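Local coordinates for 3,4-dihydroxybenzoate decarboxylase (Enterobacter cloacae, PDB 5NY5), which probably catalyses the reversible, prenylated-FMN-dependent decarboxylation of 3,4-dihydroxybenzoate to catechol, as a metal-binding member of the UbiD family, at residues Ser181-Ala186 / Glu296-Leu301; Glu268-Val273 / Leu301-Val306; Asn353-Thr358 / Leu365-Val370; Asn397-Asp402 / Thr459-Thr464. All coordinates share one frame; numbering follows the deposited sequence.

Interaction 1: Ser181-Ala186 / Glu296-Leu301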
loop_
_atom_site.group_PDB
_atom_site.type_symbol
_atom_site.label_atom_id
_atom_site.label_comp_id
_atom_site.label_asym_id
_atom_site.label_seq_id
_atom_site.Cartn_x
_atom_site.Cartn_y
_atom_site.Cartn_z
ATOM N N SER A 181 -7.009 17.297 -45.776
ATOM C CA SER A 181 -7.642 16.585 -44.676
ATOM C C SER A 181 -7.419 17.366 -43.389
ATOM O O SER A 181 -6.288 17.757 -43.084
ATOM C CB SER A 181 -7.088 15.166 -44.544
ATOM O OG SER A 181 -5.705 15.181 -44.249
HETATM N N MSE A 182 -8.495 17.600 -42.649
HETATM C CA MSE A 182 -8.421 18.398 -41.431
HETATM C C MSE A 182 -9.236 17.781 -40.301
HETATM O O MSE A 182 -10.431 17.537 -40.448
HETATM C CB MSE A 182 -8.897 19.825 -41.708
HETATM C CG MSE A 182 -9.227 20.635 -40.463
HETATM SE SE MSE A 182 -9.375 22.549 -40.822
HETATM C CE MSE A 182 -10.704 23.003 -39.472
ATOM N N PHE A 183 -8.577 17.530 -39.174
ATOM C CA PHE A 183 -9.243 16.979 -38.005
ATOM C C PHE A 183 -9.920 18.082 -37.201
ATOM O O PHE A 183 -9.435 19.214 -37.124
ATOM C CB PHE A 183 -8.244 16.229 -37.123
ATOM C CG PHE A 183 -8.811 15.786 -35.803
ATOM C CD1 PHE A 183 -9.598 14.653 -35.720
ATOM C CD2 PHE A 183 -8.551 16.502 -34.647
ATOM C CE1 PHE A 183 -10.120 14.243 -34.509
ATOM C CE2 PHE A 183 -9.072 16.098 -33.434
ATOM C CZ PHE A 183 -9.857 14.967 -33.365
ATOM N N LEU A 184 -11.054 17.740 -36.601
ATOM C CA LEU A 184 -11.796 18.661 -35.754
ATOM C C LEU A 184 -12.120 17.968 -34.440
ATOM O O LEU A 184 -12.567 16.818 -34.436
ATOM C CB LEU A 184 -13.084 19.141 -36.436
ATOM C CG LEU A 184 -12.955 20.082 -37.642
ATOM C CD1 LEU A 184 -12.688 19.318 -38.933
ATOM C CD2 LEU A 184 -14.192 20.959 -37.779
ATOM N N ALA A 185 -11.890 18.668 -33.333
ATOM C CA ALA A 185 -12.153 18.113 -32.013
ATOM C C ALA A 185 -13.648 18.124 -31.729
ATOM O O ALA A 185 -14.314 19.151 -31.893
ATOM C CB ALA A 185 -11.406 18.903 -30.942
ATOM N N ALA A 186 -14.172 16.978 -31.300
ATOM C CA ALA A 186 -15.585 16.882 -30.968
ATOM C C ALA A 186 -15.930 17.828 -29.825
ATOM O O ALA A 186 -15.129 18.059 -28.916
ATOM C CB ALA A 186 -15.947 15.446 -30.593
ATOM N N GLU A 296 -0.899 8.126 -34.740
ATOM C CA GLU A 296 -1.443 7.220 -35.738
ATOM C C GLU A 296 -2.353 7.982 -36.691
ATOM O O GLU A 296 -2.982 8.977 -36.321
ATOM C CB GLU A 296 -2.210 6.072 -35.077
ATOM C CG GLU A 296 -3.430 6.504 -34.283
ATOM C CD GLU A 296 -4.237 5.329 -33.763
ATOM O OE1 GLU A 296 -3.728 4.187 -33.797
ATOM O OE2 GLU A 296 -5.386 5.546 -33.321
ATOM N N ALA A 297 -2.413 7.504 -37.930
ATOM C CA ALA A 297 -3.223 8.160 -38.944
ATOM C C ALA A 297 -4.704 8.044 -38.609
ATOM O O ALA A 297 -5.175 6.999 -38.152
ATOM C CB ALA A 297 -2.945 7.553 -40.317
ATOM N N ASN A 298 -5.439 9.124 -38.834
ATOM C CA ASN A 298 -6.878 9.108 -38.601
ATOM C C ASN A 298 -7.573 8.394 -39.757
ATOM O O ASN A 298 -7.335 8.735 -40.918
ATOM C CB ASN A 298 -7.411 10.529 -38.451
ATOM C CG ASN A 298 -8.830 10.573 -37.914
ATOM O OD1 ASN A 298 -9.706 9.835 -38.366
ATOM N ND2 ASN A 298 -9.064 11.444 -36.940
ATOM N N PRO A 299 -8.419 7.403 -39.484
ATOM C CA PRO A 299 -9.041 6.643 -40.578
ATOM C C PRO A 299 -10.156 7.398 -41.287
ATOM O O PRO A 299 -10.394 7.175 -42.477
ATOM C CB PRO A 299 -9.583 5.391 -39.873
ATOM C CG PRO A 299 -8.908 5.361 -38.533
ATOM C CD PRO A 299 -8.676 6.787 -38.174
ATOM N N SER A 300 -10.849 8.287 -40.578
ATOM C CA SER A 300 -11.994 9.012 -41.129
ATOM C C SER A 300 -11.805 10.500 -40.852
ATOM O O SER A 300 -12.007 10.954 -39.722
ATOM C CB SER A 300 -13.304 8.501 -40.534
ATOM O OG SER A 300 -14.421 9.184 -41.077
ATOM N N LEU A 301 -11.425 11.256 -41.881
ATOM C CA LEU A 301 -11.205 12.685 -41.741
ATOM C C LEU A 301 -12.050 13.470 -42.735
ATOM O O LEU A 301 -12.140 13.091 -43.907
ATOM C CB LEU A 301 -9.727 13.042 -41.947
ATOM C CG LEU A 301 -8.852 12.933 -40.701
ATOM C CD1 LEU A 301 -7.428 13.372 -40.998
ATOM C CD2 LEU A 301 -9.452 13.757 -39.578
#
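L301, in the loop 296-301, reaches S181 with one methyl and F183 with the other. From CB outward, CG stands anti to the carbonyl carbon (chi1 -86°), and from there the two methyls part company. CD1 goes to S181, lying 4.0 Å from S181 CB and at about the same range from its hydroxyl; that OG has its hydrogen bond elsewhere, with Q175. CD2 goes to F183 instead: it sits 3.6 Å from F183 CA and 3.7 Å from F183 CB, and the same methyl also lies at the edge of the ring, in its plane, with F183 CD1 4.0 Å away. The leucine and phenylalanine side chains cross at about a right angle.

N298 meets the same ring through ND2, which comes within 3.5 Å of F183 CD1, with amide and ring planes 46° apart, an oblique approach with no hydrogen bond across the segments. The other end of the same amide is held at home: OD1 accepts from S300 N at 2.9 Å, in the carbonyl plane, closing an Asx turn that helps fix how the amide faces the ring. N298 N in turn is bonded to E277. F183 and A185 belong to the prenylated-FMN site, which is unoccupied in this chain, so the apolar seat made by L301 lies beside the cofactor pocket of a UbiD-family decarboxylase.

Interaction 2: Glu268-Val273 / Leu301-Val306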
loop_
_atom_site.group_PDB
_atom_site.type_symbol
_atom_site.label_atom_id
_atom_site.label_comp_id
_atom_site.label_asym_id
_atom_site.label_seq_id
_atom_site.Cartn_x
_atom_site.Cartn_y
_atom_site.Cartn_z
ATOM N N GLU A 268 -14.027 24.616 -48.332
ATOM C CA GLU A 268 -15.273 24.146 -47.752
ATOM C C GLU A 268 -15.107 22.707 -47.289
ATOM O O GLU A 268 -14.389 21.918 -47.907
ATOM C CB GLU A 268 -16.432 24.240 -48.754
ATOM C CG GLU A 268 -16.812 25.658 -49.133
ATOM C CD GLU A 268 -17.778 25.709 -50.296
ATOM O OE1 GLU A 268 -18.143 26.827 -50.718
ATOM O OE2 GLU A 268 -18.171 24.632 -50.792
ATOM N N LEU A 269 -15.778 22.378 -46.189
ATOM C CA LEU A 269 -15.804 21.011 -45.678
ATOM C C LEU A 269 -16.901 20.243 -46.405
ATOM O O LEU A 269 -18.090 20.520 -46.220
ATOM C CB LEU A 269 -16.026 21.013 -44.170
ATOM C CG LEU A 269 -14.832 21.458 -43.324
ATOM C CD1 LEU A 269 -15.292 22.112 -42.034
ATOM C CD2 LEU A 269 -13.933 20.272 -43.021
ATOM N N LEU A 270 -16.506 19.281 -47.230
ATOM C CA LEU A 270 -17.464 18.572 -48.069
ATOM C C LEU A 270 -18.231 17.544 -47.245
ATOM O O LEU A 270 -17.615 16.726 -46.556
ATOM C CB LEU A 270 -16.755 17.888 -49.228
ATOM C CG LEU A 270 -15.849 18.775 -50.080
ATOM C CD1 LEU A 270 -15.289 17.989 -51.251
ATOM C CD2 LEU A 270 -16.607 20.001 -50.561
ATOM N N PRO A 271 -19.562 17.551 -47.294
ATOM C CA PRO A 271 -20.334 16.607 -46.481
ATOM C C PRO A 271 -20.271 15.196 -47.040
ATOM O O PRO A 271 -20.128 14.979 -48.245
ATOM C CB PRO A 271 -21.763 17.160 -46.551
ATOM C CG PRO A 271 -21.641 18.527 -47.153
ATOM C CD PRO A 271 -20.429 18.492 -48.015
ATOM N N GLY A 272 -20.385 14.226 -46.136
ATOM C CA GLY A 272 -20.456 12.833 -46.528
ATOM C C GLY A 272 -19.119 12.201 -46.852
ATOM O O GLY A 272 -18.889 11.033 -46.523
ATOM N N VAL A 273 -18.230 12.949 -47.496
ATOM C CA VAL A 273 -16.951 12.397 -47.921
ATOM C C VAL A 273 -16.027 12.274 -46.718
ATOM O O VAL A 273 -16.024 13.123 -45.818
ATOM C CB VAL A 273 -16.326 13.261 -49.033
ATOM C CG1 VAL A 273 -15.842 14.590 -48.481
ATOM C CG2 VAL A 273 -15.188 12.515 -49.717
ATOM N N LEU A 301 -11.425 11.256 -41.881
ATOM C CA LEU A 301 -11.205 12.685 -41.741
ATOM C C LEU A 301 -12.050 13.470 -42.735
ATOM O O LEU A 301 -12.140 13.091 -43.907
ATOM C CB LEU A 301 -9.727 13.042 -41.947
ATOM C CG LEU A 301 -8.852 12.933 -40.701
ATOM C CD1 LEU A 301 -7.428 13.372 -40.998
ATOM C CD2 LEU A 301 -9.452 13.757 -39.578
ATOM N N PRO A 302 -12.675 14.562 -42.301
ATOM C CA PRO A 302 -13.397 15.419 -43.247
ATOM C C PRO A 302 -12.436 16.128 -44.188
ATOM O O PRO A 302 -11.333 16.520 -43.801
ATOM C CB PRO A 302 -14.135 16.410 -42.340
ATOM C CG PRO A 302 -13.361 16.411 -41.074
ATOM C CD PRO A 302 -12.819 15.026 -40.911
ATOM N N VAL A 303 -12.869 16.290 -45.435
ATOM C CA VAL A 303 -12.038 16.837 -46.501
ATOM C C VAL A 303 -12.377 18.308 -46.691
ATOM O O VAL A 303 -13.556 18.680 -46.737
ATOM C CB VAL A 303 -12.234 16.053 -47.811
ATOM C CG1 VAL A 303 -11.603 16.789 -48.980
ATOM C CG2 VAL A 303 -11.650 14.657 -47.681
ATOM N N ILE A 304 -11.349 19.144 -46.794
ATOM C CA ILE A 304 -11.505 20.544 -47.164
ATOM C C ILE A 304 -11.200 20.675 -48.648
ATOM O O ILE A 304 -10.094 20.352 -49.096
ATOM C CB ILE A 304 -10.595 21.459 -46.331
ATOM C CG1 ILE A 304 -11.200 21.695 -44.950
ATOM C CG2 ILE A 304 -10.380 22.785 -47.042
ATOM C CD1 ILE A 304 -10.551 22.822 -44.188
ATOM N N LYS A 305 -12.186 21.135 -49.414
ATOM C CA LYS A 305 -12.025 21.407 -50.838
ATOM C C LYS A 305 -11.727 22.893 -50.988
ATOM O O LYS A 305 -12.602 23.732 -50.760
ATOM C CB LYS A 305 -13.280 21.015 -51.612
ATOM C CG LYS A 305 -13.119 20.996 -53.121
ATOM C CD LYS A 305 -12.608 19.651 -53.606
ATOM C CE LYS A 305 -12.785 19.508 -55.109
ATOM N NZ LYS A 305 -12.357 18.172 -55.604
ATOM N N VAL A 306 -10.488 23.219 -51.360
ATOM C CA VAL A 306 -10.091 24.617 -51.449
ATOM C C VAL A 306 -10.718 25.252 -52.680
ATOM O O VAL A 306 -10.759 24.653 -53.763
ATOM C CB VAL A 306 -8.557 24.743 -51.465
ATOM C CG1 VAL A 306 -7.964 23.903 -52.574
ATOM C CG2 VAL A 306 -8.141 26.198 -51.623
#
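P302 CB lies 3.9 Å from L269 CD2, the two side chains side by side and pointing the same way, and this is the first firm touch that 301-306 makes with 268-273. V303 comes next and works twice. Its carbonyl oxygen accepts from L270 N at 3.1 Å, while its CB receives V273 CG1 at 4.0 Å, with the two valines crossing at about a right angle. V273 is thus folded back over the strand after the turn through P271 and G272.

I304 pairs with L269 as an antiparallel non-hydrogen-bonded pair, both side chains on one face of the sheet. I304 CG1 meets L269 CD2 at 3.6 Å, and I304 CA makes a CH...O contact with E268 O. K305 then pairs with E268 in hydrogen-bonded fashion: K305 N gives to E268 O at 2.8 Å, and E268 N returns a bond to K305 O at 3.0 Å. L270 CD2 packs on K305 CB at 3.6 Å, and the lysine chain, bent at chi2 (87°), carries CD close to L270 CD1. Its NZ ends in a salt bridge with E179, beyond the two segments.

V206 and I208 of strand 204-210 pack against I304 on the face it shares with L269, and V206 touches L269 as well. This is an antiparallel strand pairing within the sheet of the Rift-related, FMN-binding-clan domain of UbiD enzymes.

Interaction 3: Asn353-Thr358 / Leu365-Val370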
loop_
_atom_site.group_PDB
_atom_site.type_symbol
_atom_site.label_atom_id
_atom_site.label_comp_id
_atom_site.label_asym_id
_atom_site.label_seq_id
_atom_site.Cartn_x
_atom_site.Cartn_y
_atom_site.Cartn_z
ATOM N N ASN A 353 3.381 30.826 -8.566
ATOM C CA ASN A 353 3.504 30.691 -10.009
ATOM C C ASN A 353 3.185 29.250 -10.370
ATOM O O ASN A 353 3.056 28.387 -9.498
ATOM C CB ASN A 353 4.901 31.083 -10.493
ATOM C CG ASN A 353 4.899 31.628 -11.905
ATOM O OD1 ASN A 353 3.962 31.401 -12.671
ATOM N ND2 ASN A 353 5.951 32.352 -12.257
ATOM N N VAL A 354 3.066 28.999 -11.667
ATOM C CA VAL A 354 2.769 27.666 -12.176
ATOM C C VAL A 354 3.416 27.530 -13.546
ATOM O O VAL A 354 3.423 28.473 -14.340
ATOM C CB VAL A 354 1.245 27.405 -12.223
ATOM C CG1 VAL A 354 0.526 28.553 -12.904
ATOM C CG2 VAL A 354 0.933 26.089 -12.922
ATOM N N TYR A 355 3.979 26.355 -13.812
ATOM C CA TYR A 355 4.667 26.073 -15.065
ATOM C C TYR A 355 4.078 24.806 -15.663
ATOM O O TYR A 355 4.113 23.747 -15.032
ATOM C CB TYR A 355 6.178 25.920 -14.837
ATOM C CG TYR A 355 6.991 25.579 -16.071
ATOM C CD1 TYR A 355 6.532 25.881 -17.346
ATOM C CD2 TYR A 355 8.223 24.952 -15.955
ATOM C CE1 TYR A 355 7.273 25.567 -18.466
ATOM C CE2 TYR A 355 8.973 24.636 -17.072
ATOM C CZ TYR A 355 8.493 24.947 -18.324
ATOM O OH TYR A 355 9.234 24.633 -19.438
ATOM N N ALA A 356 3.528 24.921 -16.867
ATOM C CA ALA A 356 3.124 23.755 -17.647
ATOM C C ALA A 356 4.378 23.240 -18.336
ATOM O O ALA A 356 4.696 23.618 -19.463
ATOM C CB ALA A 356 2.026 24.111 -18.642
ATOM N N HIS A 357 5.094 22.362 -17.635
ATOM C CA HIS A 357 6.460 22.019 -18.005
ATOM C C HIS A 357 6.548 21.530 -19.444
ATOM O O HIS A 357 5.668 20.819 -19.935
ATOM C CB HIS A 357 7.005 20.955 -17.056
ATOM C CG HIS A 357 8.498 20.881 -17.029
ATOM N ND1 HIS A 357 9.240 20.430 -18.098
ATOM C CD2 HIS A 357 9.388 21.205 -16.063
ATOM C CE1 HIS A 357 10.524 20.479 -17.792
ATOM N NE2 HIS A 357 10.640 20.945 -16.563
ATOM N N THR A 358 7.629 21.924 -20.121
ATOM C CA THR A 358 7.816 21.567 -21.520
ATOM C C THR A 358 8.028 20.072 -21.710
ATOM O O THR A 358 7.815 19.565 -22.816
ATOM C CB THR A 358 8.996 22.350 -22.107
ATOM O OG1 THR A 358 9.143 22.036 -23.497
ATOM C CG2 THR A 358 10.281 22.006 -21.380
ATOM N N LEU A 365 2.454 17.704 -17.499
ATOM C CA LEU A 365 3.172 17.914 -16.249
ATOM C C LEU A 365 2.966 19.340 -15.763
ATOM O O LEU A 365 3.219 20.294 -16.503
ATOM C CB LEU A 365 4.665 17.620 -16.419
ATOM C CG LEU A 365 5.567 17.897 -15.216
ATOM C CD1 LEU A 365 5.024 17.233 -13.969
ATOM C CD2 LEU A 365 6.987 17.422 -15.496
ATOM N N GLY A 366 2.516 19.476 -14.520
ATOM C CA GLY A 366 2.312 20.778 -13.923
ATOM C C GLY A 366 3.173 21.007 -12.700
ATOM O O GLY A 366 3.218 20.171 -11.793
ATOM N N ILE A 367 3.866 22.139 -12.667
ATOM C CA ILE A 367 4.727 22.516 -11.554
ATOM C C ILE A 367 4.070 23.688 -10.844
ATOM O O ILE A 367 3.762 24.705 -11.473
ATOM C CB ILE A 367 6.141 22.888 -12.033
ATOM C CG1 ILE A 367 6.595 21.949 -13.153
ATOM C CG2 ILE A 367 7.120 22.872 -10.875
ATOM C CD1 ILE A 367 6.724 20.506 -12.742
ATOM N N LEU A 368 3.852 23.550 -9.542
ATOM C CA LEU A 368 3.168 24.565 -8.755
ATOM C C LEU A 368 4.103 25.100 -7.685
ATOM O O LEU A 368 4.691 24.326 -6.924
ATOM C CB LEU A 368 1.892 24.009 -8.123
ATOM C CG LEU A 368 0.608 24.152 -8.944
ATOM C CD1 LEU A 368 0.689 23.394 -10.258
ATOM C CD2 LEU A 368 -0.590 23.687 -8.134
ATOM N N GLN A 369 4.234 26.419 -7.630
ATOM C CA GLN A 369 5.076 27.099 -6.656
ATOM C C GLN A 369 4.163 27.775 -5.646
ATOM O O GLN A 369 3.459 28.733 -5.984
ATOM C CB GLN A 369 5.988 28.112 -7.338
ATOM C CG GLN A 369 7.053 28.689 -6.433
ATOM C CD GLN A 369 7.874 29.752 -7.124
ATOM O OE1 GLN A 369 7.325 30.666 -7.735
ATOM N NE2 GLN A 369 9.193 29.635 -7.041
ATOM N N VAL A 370 4.170 27.276 -4.414
ATOM C CA VAL A 370 3.323 27.809 -3.359
ATOM C C VAL A 370 4.211 28.382 -2.267
ATOM O O VAL A 370 5.411 28.110 -2.196
ATOM C CB VAL A 370 2.372 26.744 -2.780
ATOM C CG1 VAL A 370 1.473 26.194 -3.871
ATOM C CG2 VAL A 370 3.166 25.627 -2.124
HETATM O O HOH W 1 8.200 32.360 -9.601
HETATM O O HOH W 2 3.345 20.116 -19.050
#
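H357 and L365 run side by side, pointing the same way, with H357 CB 3.8 Å from L365 CG. The imidazole also turns its edge to I367 CG1. Y355 lies against H357 from within the same strand: H357 CA rides 3.5 Å above the centre of the tyrosine ring, and Y355 CE2 lies over one face of the imidazole, offset toward its rim. On the face opposite Y355 and I367, V354 and L368 are likewise side by side, with V354 CG2 3.8 Å from L368 CD1. H357 ND1 and NE2 are taken by A359 N and S410 OG, which fixes the imidazole at both nitrogens.

The backbones hold the register. Y355 and I367 exchange a pair of 2.9 Å bonds, Y355 N to I367 O and I367 N to Y355 O. H357 N adds a more bent bond to L365 O (135° at the hydrogen), and one water donates to both L365 O and H357 O. A second water donates to Q369 OE1 and reaches N353 ND2 weakly. D411 and T418 of a second subunit pack on H357 and L365. The whole is an antiparallel beta hairpin of the mixed sheet in the UbiD C-terminal domain, its strand 351-356 outermost within this chain.

Interaction 4: Asn397-Asp402 / Thr459-Thr464; sequences NIILVD and TIFDCT
N397 has CG anti to its carbonyl carbon (chi1 -65°), which puts CG beside the backbone N; the side chain lies alongside that of T459, pointing the same way. OD1 there accepts from T459 N at 3.2 Å, in the carbonyl plane but rather bent at the hydrogen, and also lies close to T459 CB. F461 has the same first torsion (chi1 -63°), and its ring takes I398 O at the edge, in plane; T459 CG2 covers one face of that ring, 3.5 Å above the plane and offset toward the rim. I399 CG1 meets F461 CB at 4.0 Å, the two side chains crossing obliquely.

Between the two strands runs a parallel ladder: I398 N to T459 O, F461 N to I398 O at 2.8 Å, L400 N to F461 O, and last C463 N to L400 O, more bent than the others. On the face opposite to F461, L400 sends CD1 toward I460 CG2 and D462 OD2, while its CB meets T464 CG2 at 3.6 Å. D462 OD2 is gripped twice by T464: the hydroxyl OG1 donates on the syn lone pair at 2.7 Å, and N, from above the carboxylate plane, closes an Asx turn. Farther along, D402 OD2 lies 3.3 Å from T464 CA and accepts from V465 N; one water joins D402 to C463 O.

Helix 380-391 packs over I398, L400 and I460, helix 410-419 over I399 and C463, and strand 365-370 flanks 397-401 on its other edge; F461 meets F461 of the second subunit.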
loop_
_atom_site.group_PDB
_atom_site.type_symbol
_atom_site.label_atom_id
_atom_site.label_comp_id
_atom_site.label_asym_id
_atom_site.label_seq_id
_atom_site.Cartn_x
_atom_site.Cartn_y
_atom_site.Cartn_z
ATOM N N ASN A 397 0.739 14.510 -13.917
ATOM C CA ASN A 397 1.483 14.598 -12.672
ATOM C C ASN A 397 1.590 16.048 -12.225
ATOM O O ASN A 397 1.594 16.972 -13.042
ATOM C CB ASN A 397 2.880 13.990 -12.814
ATOM C CG ASN A 397 2.838 12.503 -13.088
ATOM O OD1 ASN A 397 2.009 11.785 -12.534
ATOM N ND2 ASN A 397 3.727 12.035 -13.950
ATOM N N ILE A 398 1.669 16.232 -10.912
ATOM C CA ILE A 398 1.856 17.536 -10.294
ATOM C C ILE A 398 3.066 17.455 -9.378
ATOM O O ILE A 398 3.245 16.468 -8.660
ATOM C CB ILE A 398 0.609 17.979 -9.498
ATOM C CG1 ILE A 398 -0.613 18.068 -10.411
ATOM C CG2 ILE A 398 0.859 19.304 -8.801
ATOM C CD1 ILE A 398 -0.478 19.088 -11.503
ATOM N N ILE A 399 3.898 18.490 -9.405
ATOM C CA ILE A 399 4.989 18.642 -8.456
ATOM C C ILE A 399 4.783 19.952 -7.713
ATOM O O ILE A 399 4.607 21.003 -8.337
ATOM C CB ILE A 399 6.361 18.602 -9.151
ATOM C CG1 ILE A 399 6.578 17.233 -9.793
ATOM C CG2 ILE A 399 7.463 18.892 -8.155
ATOM C CD1 ILE A 399 7.851 17.113 -10.577
ATOM N N LEU A 400 4.787 19.881 -6.386
ATOM C CA LEU A 400 4.638 21.042 -5.521
ATOM C C LEU A 400 5.996 21.432 -4.955
ATOM O O LEU A 400 6.694 20.591 -4.384
ATOM C CB LEU A 400 3.667 20.739 -4.379
ATOM C CG LEU A 400 2.273 20.219 -4.732
ATOM C CD1 LEU A 400 1.647 19.539 -3.531
ATOM C CD2 LEU A 400 1.396 21.358 -5.208
ATOM N N VAL A 401 6.368 22.702 -5.106
ATOM C CA VAL A 401 7.616 23.227 -4.567
ATOM C C VAL A 401 7.332 24.562 -3.890
ATOM O O VAL A 401 6.285 25.174 -4.089
ATOM C CB VAL A 401 8.702 23.393 -5.650
ATOM C CG1 VAL A 401 9.039 22.061 -6.282
ATOM C CG2 VAL A 401 8.242 24.374 -6.704
ATOM N N ASP A 402 8.295 25.013 -3.087
ATOM C CA ASP A 402 8.175 26.260 -2.349
ATOM C C ASP A 402 8.667 27.439 -3.187
ATOM O O ASP A 402 9.135 27.286 -4.317
ATOM C CB ASP A 402 8.941 26.176 -1.031
ATOM C CG ASP A 402 8.378 25.127 -0.100
ATOM O OD1 ASP A 402 7.238 25.305 0.378
ATOM O OD2 ASP A 402 9.080 24.127 0.160
ATOM N N THR A 459 -0.277 11.327 -10.306
ATOM C CA THR A 459 0.581 11.331 -9.132
ATOM C C THR A 459 0.868 12.757 -8.696
ATOM O O THR A 459 1.191 13.614 -9.523
ATOM C CB THR A 459 1.893 10.589 -9.414
ATOM O OG1 THR A 459 1.600 9.291 -9.943
ATOM C CG2 THR A 459 2.697 10.427 -8.140
ATOM N N ILE A 460 0.756 13.000 -7.398
ATOM C CA ILE A 460 1.082 14.285 -6.796
ATOM C C ILE A 460 2.371 14.103 -6.006
ATOM O O ILE A 460 2.401 13.378 -5.004
ATOM C CB ILE A 460 -0.054 14.797 -5.901
ATOM C CG1 ILE A 460 -1.348 14.926 -6.704
ATOM C CG2 ILE A 460 0.322 16.123 -5.273
ATOM C CD1 ILE A 460 -2.565 15.314 -5.872
ATOM N N PHE A 461 3.440 14.750 -6.456
ATOM C CA PHE A 461 4.708 14.775 -5.735
ATOM C C PHE A 461 4.735 16.036 -4.882
ATOM O O PHE A 461 4.838 17.146 -5.412
ATOM C CB PHE A 461 5.891 14.747 -6.699
ATOM C CG PHE A 461 5.973 13.505 -7.535
ATOM C CD1 PHE A 461 6.753 12.431 -7.136
ATOM C CD2 PHE A 461 5.289 13.416 -8.732
ATOM C CE1 PHE A 461 6.837 11.291 -7.912
ATOM C CE2 PHE A 461 5.370 12.279 -9.511
ATOM C CZ PHE A 461 6.145 11.216 -9.099
ATOM N N ASP A 462 4.638 15.870 -3.566
ATOM C CA ASP A 462 4.673 17.002 -2.644
ATOM C C ASP A 462 6.113 17.213 -2.198
ATOM O O ASP A 462 6.605 16.533 -1.296
ATOM C CB ASP A 462 3.746 16.771 -1.457
ATOM C CG ASP A 462 3.795 17.906 -0.451
ATOM O OD1 ASP A 462 3.417 17.677 0.715
ATOM O OD2 ASP A 462 4.214 19.024 -0.818
ATOM N N CYS A 463 6.792 18.169 -2.829
ATOM C CA CYS A 463 8.166 18.503 -2.491
ATOM C C CYS A 463 8.268 19.799 -1.707
ATOM O O CYS A 463 9.321 20.442 -1.719
ATOM C CB CYS A 463 9.018 18.586 -3.754
ATOM S SG CYS A 463 8.939 17.104 -4.746
ATOM N N THR A 464 7.192 20.202 -1.041
ATOM C CA THR A 464 7.215 21.374 -0.185
ATOM C C THR A 464 7.663 20.975 1.212
ATOM O O THR A 464 7.398 19.867 1.679
ATOM C CB THR A 464 5.838 22.045 -0.126
ATOM O OG1 THR A 464 4.916 21.211 0.586
ATOM C CG2 THR A 464 5.310 22.282 -1.525
HETATM O O HOH W 3 1.228 8.405 -12.216
HETATM O O HOH W 4 10.170 23.141 -1.854
#

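Interactions 1 and 2 form one unit, 11 Å between centres: they share L301, and M182 N lies 3.2 Å from P302 O, a probable hydrogen bond joining strands 179-182 and 303-311. The selenium of selenomethionine M182 (SE) also packs 3.6 Å from I304 CD1. Interactions 3 and 4 form a second, 9 Å between centres, where L368 N meets I399 O at 2.9 Å, probably bonded. Both reach the second subunit. The two units belong to different domains, interactions 1 and 3 being about 19 Å apart at nearest atoms. Interaction 1 holds prenylated-FMN-site residues; in interaction 3 the A356 side chain is about 10 Å from that of F222 of this site; interaction 4 is remote.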